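Local coordinates for salmonella plasmid virulence: SpvB (Salmonella typhimurium, PDB 6P0X), which is the N-terminal domain of a secreted Salmonella toxin that probably ADP-ribosylates host actin on an arginine and so prevents filament assembly, at residues P65-S70 with A163-Q168; V102-S107 with Y226-A231; L124-G129 with D135-H140; L139-S142 with L146-L149. All coordinates share one frame; numbering follows the deposited sequence.

Interaction 1 of 4, residues P65-S70 with A163-Q168; sequences PQYNDS and ASHTAQ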
loop_
_atom_site.group_PDB
_atom_site.type_symbol
_atom_site.label_atom_id
_atom_site.label_comp_id
_atom_site.label_asym_id
_atom_site.label_seq_id
_atom_site.Cartn_x
_atom_site.Cartn_y
_atom_site.Cartn_z
ATOM N N PRO A 65 1.830 19.622 -6.505
ATOM C CA PRO A 65 2.683 19.220 -7.627
ATOM C C PRO A 65 1.999 19.506 -8.955
ATOM O O PRO A 65 0.774 19.454 -9.072
ATOM C CB PRO A 65 2.880 17.714 -7.408
ATOM C CG PRO A 65 1.757 17.299 -6.505
ATOM C CD PRO A 65 1.491 18.487 -5.629
ATOM N N GLN A 66 2.808 19.834 -9.956
ATOM C CA GLN A 66 2.316 20.112 -11.299
ATOM C C GLN A 66 2.462 18.913 -12.225
ATOM O O GLN A 66 2.019 18.978 -13.376
ATOM C CB GLN A 66 3.025 21.347 -11.879
ATOM C CG GLN A 66 2.941 22.543 -10.934
ATOM C CD GLN A 66 1.591 23.254 -10.991
ATOM O OE1 GLN A 66 0.799 23.042 -11.910
ATOM N NE2 GLN A 66 1.279 24.007 -9.941
ATOM N N TYR A 67 3.069 17.825 -11.743
ATOM C CA TYR A 67 3.237 16.590 -12.508
ATOM C C TYR A 67 4.058 16.852 -13.772
ATOM O O TYR A 67 3.636 16.597 -14.903
ATOM C CB TYR A 67 1.870 15.965 -12.810
ATOM C CG TYR A 67 1.118 15.668 -11.532
ATOM C CD1 TYR A 67 1.370 14.510 -10.806
ATOM C CD2 TYR A 67 0.202 16.579 -11.015
ATOM C CE1 TYR A 67 0.705 14.248 -9.623
ATOM C CE2 TYR A 67 -0.466 16.328 -9.830
ATOM C CZ TYR A 67 -0.211 15.160 -9.139
ATOM O OH TYR A 67 -0.874 14.907 -7.960
ATOM N N ASN A 68 5.260 17.381 -13.540
ATOM C CA ASN A 68 6.246 17.643 -14.581
ATOM C C ASN A 68 7.647 17.512 -13.996
ATOM O O ASN A 68 7.856 16.753 -13.043
ATOM C CB ASN A 68 6.036 19.029 -15.202
ATOM C CG ASN A 68 6.049 20.152 -14.172
ATOM O OD1 ASN A 68 6.747 20.085 -13.161
ATOM N ND2 ASN A 68 5.275 21.200 -14.436
ATOM N N ASP A 69 8.609 18.247 -14.556
ATOM C CA ASP A 69 9.983 18.171 -14.072
ATOM C C ASP A 69 10.185 18.917 -12.760
ATOM O O ASP A 69 10.983 18.481 -11.923
ATOM C CB ASP A 69 10.945 18.731 -15.122
ATOM C CG ASP A 69 10.881 17.981 -16.433
ATOM O OD1 ASP A 69 10.006 17.103 -16.580
ATOM O OD2 ASP A 69 11.715 18.268 -17.319
ATOM N N SER A 70 9.478 20.029 -12.561
ATOM C CA SER A 70 9.684 20.894 -11.404
ATOM C C SER A 70 9.204 20.289 -10.088
ATOM O O SER A 70 9.356 20.945 -9.051
ATOM C CB SER A 70 8.991 22.240 -11.632
ATOM O OG SER A 70 7.581 22.107 -11.561
ATOM N N ALA A 163 -4.204 9.325 -15.428
ATOM C CA ALA A 163 -3.531 8.206 -14.773
ATOM C C ALA A 163 -2.022 8.401 -14.683
ATOM O O ALA A 163 -1.374 7.813 -13.809
ATOM C CB ALA A 163 -3.853 6.904 -15.509
ATOM N N SER A 164 -1.437 9.201 -15.576
ATOM C CA SER A 164 -0.004 9.460 -15.498
ATOM C C SER A 164 0.360 10.416 -14.370
ATOM O O SER A 164 1.551 10.585 -14.088
ATOM C CB SER A 164 0.518 10.018 -16.824
ATOM O OG SER A 164 -0.242 11.135 -17.242
ATOM N N HIS A 165 -0.622 11.055 -13.735
ATOM C CA HIS A 165 -0.371 11.961 -12.614
ATOM C C HIS A 165 -0.504 11.165 -11.323
ATOM O O HIS A 165 -1.583 11.063 -10.739
ATOM C CB HIS A 165 -1.340 13.137 -12.639
ATOM C CG HIS A 165 -1.152 14.060 -13.801
ATOM N ND1 HIS A 165 -1.790 15.280 -13.891
ATOM C CD2 HIS A 165 -0.397 13.947 -14.920
ATOM C CE1 HIS A 165 -1.441 15.876 -15.018
ATOM N NE2 HIS A 165 -0.595 15.089 -15.659
ATOM N N THR A 166 0.608 10.605 -10.858
ATOM C CA THR A 166 0.614 9.818 -9.634
ATOM C C THR A 166 1.188 10.642 -8.490
ATOM O O THR A 166 2.273 11.218 -8.612
ATOM C CB THR A 166 1.412 8.526 -9.813
ATOM O OG1 THR A 166 0.689 7.641 -10.676
ATOM C CG2 THR A 166 1.633 7.840 -8.466
ATOM N N ALA A 167 0.440 10.708 -7.392
ATOM C CA ALA A 167 0.864 11.386 -6.178
ATOM C C ALA A 167 1.603 10.461 -5.224
ATOM O O ALA A 167 2.484 10.918 -4.486
ATOM C CB ALA A 167 -0.354 11.979 -5.465
ATOM N N GLN A 168 1.256 9.175 -5.217
ATOM C CA GLN A 168 1.829 8.215 -4.285
ATOM C C GLN A 168 2.032 6.881 -4.986
ATOM O O GLN A 168 1.096 6.342 -5.582
ATOM C CB GLN A 168 0.911 8.028 -3.075
ATOM C CG GLN A 168 1.020 9.120 -2.039
ATOM C CD GLN A 168 0.078 8.890 -0.883
ATOM O OE1 GLN A 168 -0.469 7.798 -0.727
ATOM N NE2 GLN A 168 -0.124 9.921 -0.063
#
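The rings of Tyr67 and His165 lie almost parallel, with planes 3° apart, yet they are slid so far past one another that each chiefly meets the other's CB. Tyr67 CB sits over the centre of the imidazole, 3.6 Å from the centroid of the His165 ring. In return His165 CB stands over one face of the phenol, nearer its rim, 3.5 Å from Tyr67 CD1. The result is a reciprocal pair of CH-pi contacts, with the ring centroids of Tyr67 and His165 4.6 Å apart. At the edge of the phenol, in its plane, Thr166 O approaches to 3.6 Å of Tyr67 CE1; the same carbonyl accepts a hydrogen bond from Arg58 NE. The contact illustrates how a loop, here the one between strands 55-58 and 73-74, is laid against strand 165-175, which carries a classic beta bulge at Ala167 and Gln168 opposite Leu157. Within the loop, Asn68 OD1 closes an Asx turn by accepting from Ser70 N at 2.8 Å, and it also takes Ser70 OG. Tyr67 itself has left-handed backbone angles, and its CG is anti to its carbonyl carbon (chi1 -59°), which carries the phenol along the strand until OH reaches Ala167 CB at 3.9 Å. There the hydroxyl is hydrogen-bonded to Tyr276 O.

Interaction 2 of 4, residues V102-S107 with Y226-A231; sequences VSFPQS and YLWTSA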
loop_
_atom_site.group_PDB
_atom_site.type_symbol
_atom_site.label_atom_id
_atom_site.label_comp_id
_atom_site.label_asym_id
_atom_site.label_seq_id
_atom_site.Cartn_x
_atom_site.Cartn_y
_atom_site.Cartn_z
ATOM N N VAL A 102 15.736 -10.682 -16.244
ATOM C CA VAL A 102 14.438 -10.364 -16.827
ATOM C C VAL A 102 14.638 -9.225 -17.816
ATOM O O VAL A 102 15.094 -8.140 -17.436
ATOM C CB VAL A 102 13.417 -9.977 -15.747
ATOM C CG1 VAL A 102 12.062 -9.684 -16.372
ATOM C CG2 VAL A 102 13.304 -11.076 -14.706
ATOM N N SER A 103 14.297 -9.466 -19.079
ATOM C CA SER A 103 14.345 -8.439 -20.110
ATOM C C SER A 103 12.938 -7.914 -20.372
ATOM O O SER A 103 11.971 -8.682 -20.384
ATOM C CB SER A 103 14.956 -8.988 -21.401
ATOM O OG SER A 103 13.986 -9.686 -22.157
ATOM N N PHE A 104 12.830 -6.611 -20.592
ATOM C CA PHE A 104 11.528 -5.971 -20.621
ATOM C C PHE A 104 11.051 -5.747 -22.047
ATOM O O PHE A 104 11.854 -5.649 -22.981
ATOM C CB PHE A 104 11.570 -4.624 -19.889
ATOM C CG PHE A 104 12.118 -4.701 -18.493
ATOM C CD1 PHE A 104 11.491 -5.479 -17.533
ATOM C CD2 PHE A 104 13.218 -3.943 -18.123
ATOM C CE1 PHE A 104 11.983 -5.541 -16.241
ATOM C CE2 PHE A 104 13.708 -3.993 -16.831
ATOM C CZ PHE A 104 13.092 -4.794 -15.889
ATOM N N PRO A 105 9.732 -5.678 -22.249
ATOM C CA PRO A 105 9.209 -5.308 -23.575
ATOM C C PRO A 105 9.608 -3.906 -24.000
ATOM O O PRO A 105 9.702 -3.631 -25.203
ATOM C CB PRO A 105 7.685 -5.417 -23.418
ATOM C CG PRO A 105 7.420 -5.923 -22.050
ATOM C CD PRO A 105 8.695 -6.172 -21.327
ATOM N N GLN A 106 9.814 -3.003 -23.045
ATOM C CA GLN A 106 10.189 -1.627 -23.330
ATOM C C GLN A 106 11.395 -1.253 -22.482
ATOM O O GLN A 106 11.642 -1.835 -21.425
ATOM C CB GLN A 106 9.031 -0.651 -23.046
ATOM C CG GLN A 106 8.787 -0.426 -21.556
ATOM C CD GLN A 106 7.698 0.595 -21.263
ATOM O OE1 GLN A 106 7.592 1.622 -21.932
ATOM N NE2 GLN A 106 6.890 0.318 -20.248
ATOM N N SER A 107 12.154 -0.275 -22.959
ATOM C CA SER A 107 13.250 0.254 -22.165
ATOM C C SER A 107 12.734 1.330 -21.210
ATOM O O SER A 107 11.632 1.865 -21.367
ATOM C CB SER A 107 14.354 0.811 -23.063
ATOM O OG SER A 107 13.912 1.967 -23.751
ATOM N N TYR A 226 8.456 -10.778 -8.787
ATOM C CA TYR A 226 7.427 -11.286 -9.691
ATOM C C TYR A 226 6.880 -10.184 -10.589
ATOM O O TYR A 226 6.575 -10.423 -11.763
ATOM C CB TYR A 226 6.285 -11.923 -8.899
ATOM C CG TYR A 226 6.693 -13.020 -7.941
ATOM C CD1 TYR A 226 7.371 -14.151 -8.389
ATOM C CD2 TYR A 226 6.369 -12.940 -6.594
ATOM C CE1 TYR A 226 7.733 -15.162 -7.511
ATOM C CE2 TYR A 226 6.721 -13.945 -5.712
ATOM C CZ TYR A 226 7.404 -15.051 -6.172
ATOM O OH TYR A 226 7.754 -16.046 -5.289
ATOM N N LEU A 227 6.756 -8.967 -10.059
ATOM C CA LEU A 227 6.118 -7.894 -10.809
ATOM C C LEU A 227 6.978 -7.381 -11.956
ATOM O O LEU A 227 6.496 -6.556 -12.741
ATOM C CB LEU A 227 5.755 -6.745 -9.865
ATOM C CG LEU A 227 4.674 -7.086 -8.839
ATOM C CD1 LEU A 227 4.435 -5.923 -7.891
ATOM C CD2 LEU A 227 3.382 -7.500 -9.531
ATOM N N TRP A 228 8.228 -7.840 -12.072
ATOM C CA TRP A 228 8.991 -7.579 -13.289
ATOM C C TRP A 228 8.314 -8.212 -14.498
ATOM O O TRP A 228 8.286 -7.625 -15.586
ATOM C CB TRP A 228 10.417 -8.123 -13.162
ATOM C CG TRP A 228 11.378 -7.347 -12.295
ATOM C CD1 TRP A 228 12.218 -7.867 -11.353
ATOM C CD2 TRP A 228 11.627 -5.933 -12.313
ATOM N NE1 TRP A 228 12.961 -6.871 -10.775
ATOM C CE2 TRP A 228 12.619 -5.674 -11.345
ATOM C CE3 TRP A 228 11.102 -4.861 -13.045
ATOM C CZ2 TRP A 228 13.099 -4.390 -11.090
ATOM C CZ3 TRP A 228 11.582 -3.586 -12.790
ATOM C CH2 TRP A 228 12.571 -3.363 -11.823
ATOM N N THR A 229 7.753 -9.408 -14.319
ATOM C CA THR A 229 7.231 -10.217 -15.413
ATOM C C THR A 229 5.744 -9.988 -15.664
ATOM O O THR A 229 5.332 -9.781 -16.810
ATOM C CB THR A 229 7.485 -11.696 -15.119
ATOM O OG1 THR A 229 8.895 -11.940 -15.092
ATOM C CG2 THR A 229 6.837 -12.575 -16.176
ATOM N N SER A 230 4.929 -10.025 -14.614
ATOM C CA SER A 230 3.483 -10.001 -14.757
ATOM C C SER A 230 2.883 -8.916 -13.875
ATOM O O SER A 230 3.536 -8.369 -12.983
ATOM C CB SER A 230 2.875 -11.360 -14.396
ATOM O OG SER A 230 3.406 -11.825 -13.167
ATOM N N ALA A 231 1.609 -8.617 -14.138
ATOM C CA ALA A 231 0.893 -7.632 -13.338
ATOM C C ALA A 231 0.427 -8.214 -12.012
ATOM O O ALA A 231 0.269 -7.474 -11.034
ATOM C CB ALA A 231 -0.299 -7.080 -14.122
#
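Trp228 meets Val102 and Phe104 in succession along its length, joining a helix-like turn at 226-229 to strand 102-104, the second arm of a small beta hairpin begun by strand 98-99. The turn is closed by Thr229 N donating to Tyr226 O at 3.0 Å. From it Trp228 CB points toward the hairpin and rests against Val102 CG1 at 3.9 Å. That methyl also borders Thr229 OG1, and it is the branch anti to Val102's own backbone N (chi1 -179°). Beyond CB, Trp228 CG is anti to the carbonyl carbon, and the benzo ring comes against CE1 and CZ of Phe104. At the ring fusion, Trp228 CD2 lies 4.0 Å from Phe104 CE1. One atom further along the benzo ring the fit is closest, with Trp228 CE3 3.4 Å from Phe104 CE1; next, Trp228 CZ3 comes to 3.7 Å from Phe104 CZ. The planes are inclined at 46°, so this is neither a stack nor an edge-to-face pair. Other neighbours surround the indole: Tyr99 stacks with it, and Phe136, Leu138 and Leu148 of the adjoining strands touch its benzo ring. Phe104 also forms an edge-to-face pair with Tyr108, and within its own strand the carbonyl oxygen Val102 O stands about 4.1 Å above the centre of the Phe104 ring.

Interaction 3 of 4, residues L124-G129 with D135-H140; sequences LEYWVG and DFWLLH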
loop_
_atom_site.group_PDB
_atom_site.type_symbol
_atom_site.label_atom_id
_atom_site.label_comp_id
_atom_site.label_asym_id
_atom_site.label_seq_id
_atom_site.Cartn_x
_atom_site.Cartn_y
_atom_site.Cartn_z
ATOM N N LEU A 124 17.669 4.431 -4.392
ATOM C CA LEU A 124 16.297 4.686 -4.809
ATOM C C LEU A 124 16.284 5.166 -6.253
ATOM O O LEU A 124 17.045 6.069 -6.618
ATOM C CB LEU A 124 15.645 5.724 -3.897
ATOM C CG LEU A 124 14.195 6.113 -4.180
ATOM C CD1 LEU A 124 13.268 4.918 -4.006
ATOM C CD2 LEU A 124 13.786 7.256 -3.264
ATOM N N GLU A 125 15.414 4.572 -7.071
ATOM C CA GLU A 125 15.361 4.870 -8.495
ATOM C C GLU A 125 13.928 5.088 -8.945
ATOM O O GLU A 125 13.005 4.406 -8.490
ATOM C CB GLU A 125 15.975 3.745 -9.326
ATOM C CG GLU A 125 17.419 3.460 -9.011
ATOM C CD GLU A 125 17.921 2.233 -9.728
ATOM O OE1 GLU A 125 17.082 1.369 -10.058
ATOM O OE2 GLU A 125 19.146 2.130 -9.957
ATOM N N TYR A 126 13.762 6.032 -9.861
ATOM C CA TYR A 126 12.495 6.328 -10.508
ATOM C C TYR A 126 12.585 5.810 -11.939
ATOM O O TYR A 126 13.465 6.234 -12.701
ATOM C CB TYR A 126 12.228 7.835 -10.466
ATOM C CG TYR A 126 10.905 8.281 -11.045
ATOM C CD1 TYR A 126 9.736 7.577 -10.792
ATOM C CD2 TYR A 126 10.826 9.422 -11.832
ATOM C CE1 TYR A 126 8.527 7.991 -11.315
ATOM C CE2 TYR A 126 9.621 9.845 -12.360
ATOM C CZ TYR A 126 8.474 9.126 -12.099
ATOM O OH TYR A 126 7.271 9.544 -12.623
ATOM N N TRP A 127 11.702 4.872 -12.286
ATOM C CA TRP A 127 11.690 4.203 -13.582
ATOM C C TRP A 127 10.512 4.718 -14.393
ATOM O O TRP A 127 9.368 4.681 -13.920
ATOM C CB TRP A 127 11.564 2.684 -13.426
ATOM C CG TRP A 127 12.749 2.001 -12.806
ATOM C CD1 TRP A 127 13.316 2.276 -11.592
ATOM C CD2 TRP A 127 13.503 0.916 -13.364
ATOM N NE1 TRP A 127 14.383 1.435 -11.369
ATOM C CE2 TRP A 127 14.518 0.592 -12.441
ATOM C CE3 TRP A 127 13.422 0.193 -14.561
ATOM C CZ2 TRP A 127 15.443 -0.426 -12.673
ATOM C CZ3 TRP A 127 14.342 -0.818 -14.790
ATOM C CH2 TRP A 127 15.341 -1.116 -13.851
ATOM N N VAL A 128 10.786 5.184 -15.612
ATOM C CA VAL A 128 9.752 5.665 -16.521
ATOM C C VAL A 128 9.864 4.893 -17.829
ATOM O O VAL A 128 10.934 4.867 -18.449
ATOM C CB VAL A 128 9.870 7.182 -16.765
ATOM C CG1 VAL A 128 8.762 7.665 -17.700
ATOM C CG2 VAL A 128 9.824 7.940 -15.444
ATOM N N GLY A 129 8.761 4.283 -18.252
ATOM C CA GLY A 129 8.770 3.510 -19.485
ATOM C C GLY A 129 8.949 4.412 -20.692
ATOM O O GLY A 129 8.215 5.391 -20.869
ATOM N N ASP A 135 5.301 4.638 -14.941
ATOM C CA ASP A 135 6.345 5.031 -14.005
ATOM C C ASP A 135 6.141 4.377 -12.642
ATOM O O ASP A 135 5.005 4.200 -12.188
ATOM C CB ASP A 135 6.392 6.563 -13.859
ATOM C CG ASP A 135 5.111 7.143 -13.272
ATOM O OD1 ASP A 135 4.011 6.656 -13.604
ATOM O OD2 ASP A 135 5.207 8.105 -12.482
ATOM N N PHE A 136 7.254 4.033 -11.996
ATOM C CA PHE A 136 7.237 3.378 -10.690
ATOM C C PHE A 136 8.586 3.610 -10.016
ATOM O O PHE A 136 9.487 4.229 -10.588
ATOM C CB PHE A 136 6.920 1.887 -10.823
ATOM C CG PHE A 136 7.847 1.145 -11.746
ATOM C CD1 PHE A 136 9.024 0.587 -11.269
ATOM C CD2 PHE A 136 7.539 0.998 -13.089
ATOM C CE1 PHE A 136 9.875 -0.103 -12.113
ATOM C CE2 PHE A 136 8.387 0.312 -13.937
ATOM C CZ PHE A 136 9.556 -0.238 -13.447
ATOM N N TRP A 137 8.722 3.125 -8.782
ATOM C CA TRP A 137 9.947 3.319 -8.018
ATOM C C TRP A 137 10.530 1.980 -7.583
ATOM O O TRP A 137 9.800 1.018 -7.323
ATOM C CB TRP A 137 9.704 4.211 -6.787
ATOM C CG TRP A 137 9.402 5.638 -7.138
ATOM C CD1 TRP A 137 8.210 6.137 -7.581
ATOM C CD2 TRP A 137 10.305 6.753 -7.080
ATOM N NE1 TRP A 137 8.315 7.489 -7.803
ATOM C CE2 TRP A 137 9.590 7.892 -7.503
ATOM C CE3 TRP A 137 11.646 6.898 -6.713
ATOM C CZ2 TRP A 137 10.170 9.159 -7.567
ATOM C CZ3 TRP A 137 12.221 8.157 -6.776
ATOM C CH2 TRP A 137 11.485 9.270 -7.201
ATOM N N LEU A 138 11.858 1.937 -7.495
ATOM C CA LEU A 138 12.595 0.757 -7.054
ATOM C C LEU A 138 13.541 1.168 -5.936
ATOM O O LEU A 138 14.363 2.072 -6.118
ATOM C CB LEU A 138 13.379 0.127 -8.210
ATOM C CG LEU A 138 14.126 -1.170 -7.892
ATOM C CD1 LEU A 138 13.154 -2.329 -7.704
ATOM C CD2 LEU A 138 15.135 -1.486 -8.979
ATOM N N LEU A 139 13.433 0.502 -4.789
ATOM C CA LEU A 139 14.211 0.846 -3.606
ATOM C C LEU A 139 15.015 -0.356 -3.129
ATOM O O LEU A 139 14.447 -1.413 -2.851
ATOM C CB LEU A 139 13.303 1.337 -2.472
ATOM C CG LEU A 139 14.002 1.508 -1.118
ATOM C CD1 LEU A 139 15.068 2.589 -1.203
ATOM C CD2 LEU A 139 13.005 1.829 -0.019
ATOM N N HIS A 140 16.326 -0.181 -3.000
ATOM C CA HIS A 140 17.204 -1.179 -2.396
ATOM C C HIS A 140 17.634 -0.602 -1.052
ATOM O O HIS A 140 18.531 0.247 -0.993
ATOM C CB HIS A 140 18.400 -1.478 -3.294
ATOM C CG HIS A 140 19.203 -2.663 -2.860
ATOM N ND1 HIS A 140 20.522 -2.839 -3.217
ATOM C CD2 HIS A 140 18.870 -3.735 -2.103
ATOM C CE1 HIS A 140 20.970 -3.968 -2.696
ATOM N NE2 HIS A 140 19.987 -4.531 -2.016
#
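Tyr126 and Trp137 form the dense part of this antiparallel beta hairpin, in which strand 123-129 is joined to strand 135-140 by a five-residue loop. Two backbone hydrogen bonds join each of the pairs Glu125-Leu138 and Trp127-Phe136. Tyr126 and Trp137, a non-hydrogen-bonded pair, send their rings out on one face of the sheet, where Tyr126 CB sits over the six-membered ring of Trp137, 3.6 Å from its centroid, and the phenol makes an offset stack on the five-membered ring with planes 24° apart. Leu124 CG adds to the benzo side of the indole, 3.7 Å from Trp137 CE3, while Trp169 and Phe73 meet Trp137 edge-to-face. On the opposite face Trp127 and Phe136 also pack, but with rings that barely overlap: Trp127 CB lies over the phenyl ring, 3.5 Å from Phe136 CE1. Phe136 takes the crowded position between its backbone N and carbonyl carbon (chi1 56°), which brings its ring against that methylene. The packing thins at Val128 near the loop, which is partly exposed and offers just CG2 to Asp135 CB, 4.0 Å away, and at His140, whose exposed ring makes no contact with strand 123-129. Beside the thin Val128 contact the same Asp135 accepts a short bond of 2.5 Å from Tyr126 OH through OD2. Glu125, salt-bridged to Arg123 through OE2, uses OE1 to accept Trp127 NE1 at 3.0 Å, which meets Glu125 OE1 on the anti side, 31° out of the carboxylate plane.

Interaction 4 of 4, residues L139-S142 with L146-L149; sequences LHDS and LHLL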
loop_
_atom_site.group_PDB
_atom_site.type_symbol
_atom_site.label_atom_id
_atom_site.label_comp_id
_atom_site.label_asym_id
_atom_site.label_seq_id
_atom_site.Cartn_x
_atom_site.Cartn_y
_atom_site.Cartn_z
ATOM N N LEU A 139 13.433 0.502 -4.789
ATOM C CA LEU A 139 14.211 0.846 -3.606
ATOM C C LEU A 139 15.015 -0.356 -3.129
ATOM O O LEU A 139 14.447 -1.413 -2.851
ATOM C CB LEU A 139 13.303 1.337 -2.472
ATOM C CG LEU A 139 14.002 1.508 -1.118
ATOM C CD1 LEU A 139 15.068 2.589 -1.203
ATOM C CD2 LEU A 139 13.005 1.829 -0.019
ATOM N N HIS A 140 16.326 -0.181 -3.000
ATOM C CA HIS A 140 17.204 -1.179 -2.396
ATOM C C HIS A 140 17.634 -0.602 -1.052
ATOM O O HIS A 140 18.531 0.247 -0.993
ATOM C CB HIS A 140 18.400 -1.478 -3.294
ATOM C CG HIS A 140 19.203 -2.663 -2.860
ATOM N ND1 HIS A 140 20.522 -2.839 -3.217
ATOM C CD2 HIS A 140 18.870 -3.735 -2.103
ATOM C CE1 HIS A 140 20.970 -3.968 -2.696
ATOM N NE2 HIS A 140 19.987 -4.531 -2.016
ATOM N N ASP A 141 16.981 -1.050 0.020
ATOM C CA ASP A 141 17.139 -0.402 1.312
ATOM C C ASP A 141 18.391 -0.897 2.034
ATOM O O ASP A 141 19.090 -1.812 1.588
ATOM C CB ASP A 141 15.879 -0.586 2.170
ATOM C CG ASP A 141 15.614 -2.037 2.569
ATOM O OD1 ASP A 141 16.528 -2.891 2.510
ATOM O OD2 ASP A 141 14.458 -2.319 2.956
ATOM N N SER A 142 18.658 -0.271 3.180
ATOM C CA SER A 142 19.860 -0.536 3.963
ATOM C C SER A 142 19.951 -1.969 4.476
ATOM O O SER A 142 21.011 -2.357 4.978
ATOM C CB SER A 142 19.923 0.448 5.133
ATOM O OG SER A 142 18.843 0.238 6.025
ATOM N N LEU A 146 14.770 -5.591 -1.647
ATOM C CA LEU A 146 14.455 -4.873 -2.873
ATOM C C LEU A 146 12.945 -4.704 -2.978
ATOM O O LEU A 146 12.198 -5.685 -2.879
ATOM C CB LEU A 146 15.007 -5.623 -4.089
ATOM C CG LEU A 146 14.954 -4.909 -5.439
ATOM C CD1 LEU A 146 15.840 -3.673 -5.409
ATOM C CD2 LEU A 146 15.376 -5.847 -6.559
ATOM N N HIS A 147 12.500 -3.465 -3.190
ATOM C CA HIS A 147 11.088 -3.104 -3.186
ATOM C C HIS A 147 10.714 -2.473 -4.518
ATOM O O HIS A 147 11.390 -1.549 -4.985
ATOM C CB HIS A 147 10.753 -2.102 -2.071
ATOM C CG HIS A 147 11.184 -2.528 -0.703
ATOM N ND1 HIS A 147 10.375 -3.255 0.142
ATOM C CD2 HIS A 147 12.331 -2.297 -0.020
ATOM C CE1 HIS A 147 11.009 -3.466 1.283
ATOM N NE2 HIS A 147 12.199 -2.897 1.209
ATOM N N LEU A 148 9.631 -2.959 -5.110
ATOM C CA LEU A 148 8.927 -2.262 -6.174
ATOM C C LEU A 148 7.738 -1.542 -5.555
ATOM O O LEU A 148 6.907 -2.175 -4.881
ATOM C CB LEU A 148 8.460 -3.229 -7.260
ATOM C CG LEU A 148 9.448 -3.520 -8.387
ATOM C CD1 LEU A 148 8.901 -4.607 -9.295
ATOM C CD2 LEU A 148 9.724 -2.247 -9.170
ATOM N N LEU A 149 7.673 -0.227 -5.775
ATOM C CA LEU A 149 6.585 0.621 -5.311
ATOM C C LEU A 149 5.845 1.189 -6.511
ATOM O O LEU A 149 6.457 1.812 -7.392
ATOM C CB LEU A 149 7.103 1.768 -4.431
ATOM C CG LEU A 149 8.008 1.412 -3.249
ATOM C CD1 LEU A 149 9.477 1.520 -3.645
ATOM C CD2 LEU A 149 7.700 2.291 -2.040
#
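His147 lies alongside Leu139, both side chains pointing the same way from the sheet, with CD2 of the His147 imidazole 4.2 Å from Leu139 CD2. The two residues are a hydrogen-bonded pair of the antiparallel hairpin made by strands 135-140 and 146-149: Leu139 N donates to His147 O at 2.9 Å, and His147 N returns the bond to Leu139 O at 2.8 Å. On the same side of the strands Leu149 CD1 reaches back to Leu139 CB at 4.0 Å. On the opposite face the two segments meet less, through the non-hydrogen-bonded pair His140 and Leu146, where Leu146 CD1 rests on His140 CB at 4.0 Å. Asp141 follows the end of the first strand and turns its side chain toward the partner strand. Its CG lies between the backbone N and carbonyl carbon (chi1 66°), which directs the carboxylate toward the His147 ring. His147 NE2 donates to Asp141 OD2 at 2.9 Å; the oxygen lies in the plane of the imidazole, whereas the donor comes from well above the carboxylate plane, 54° out of it. The other oxygen, Asp141 OD1, accepts from the backbone N of Asn143 and of Ile145, so the carboxylate fastens the connecting loop as well as the strand. With ND1 hydrogen-bonded to Ser174 OG, both ring nitrogens of His147 are engaged, which should hold the ring in one orientation; the nearby carboxylate would tend to favour the protonated form, although a neutral ring with its proton on NE2 fits too.

Overall arrangement
Interactions 3 and 4 share strand 135-140 and so form a three-stranded meander, their centres about 9 Å apart, continued by a probable hydrogen bond from Leu149 N to Trp137 O. Interaction 2 covers one face of this meander: Trp228 touches Phe136, Leu138 and Leu148, and Phe104 touches Trp127. Interaction 1 stands apart, its nearest atoms about 5 Å from interaction 3 and about 7 Å from interaction 4, but strand 165-175 pairs directly with strand 146-149. Of the four, only interaction 1 includes a residue of an acrylic acid pocket, Gln168, which is hydrogen-bonded to the ligand but lies beside the contact itself; the side chains of Leu149 and Trp137 remain about 10 and 14 Å from such a molecule.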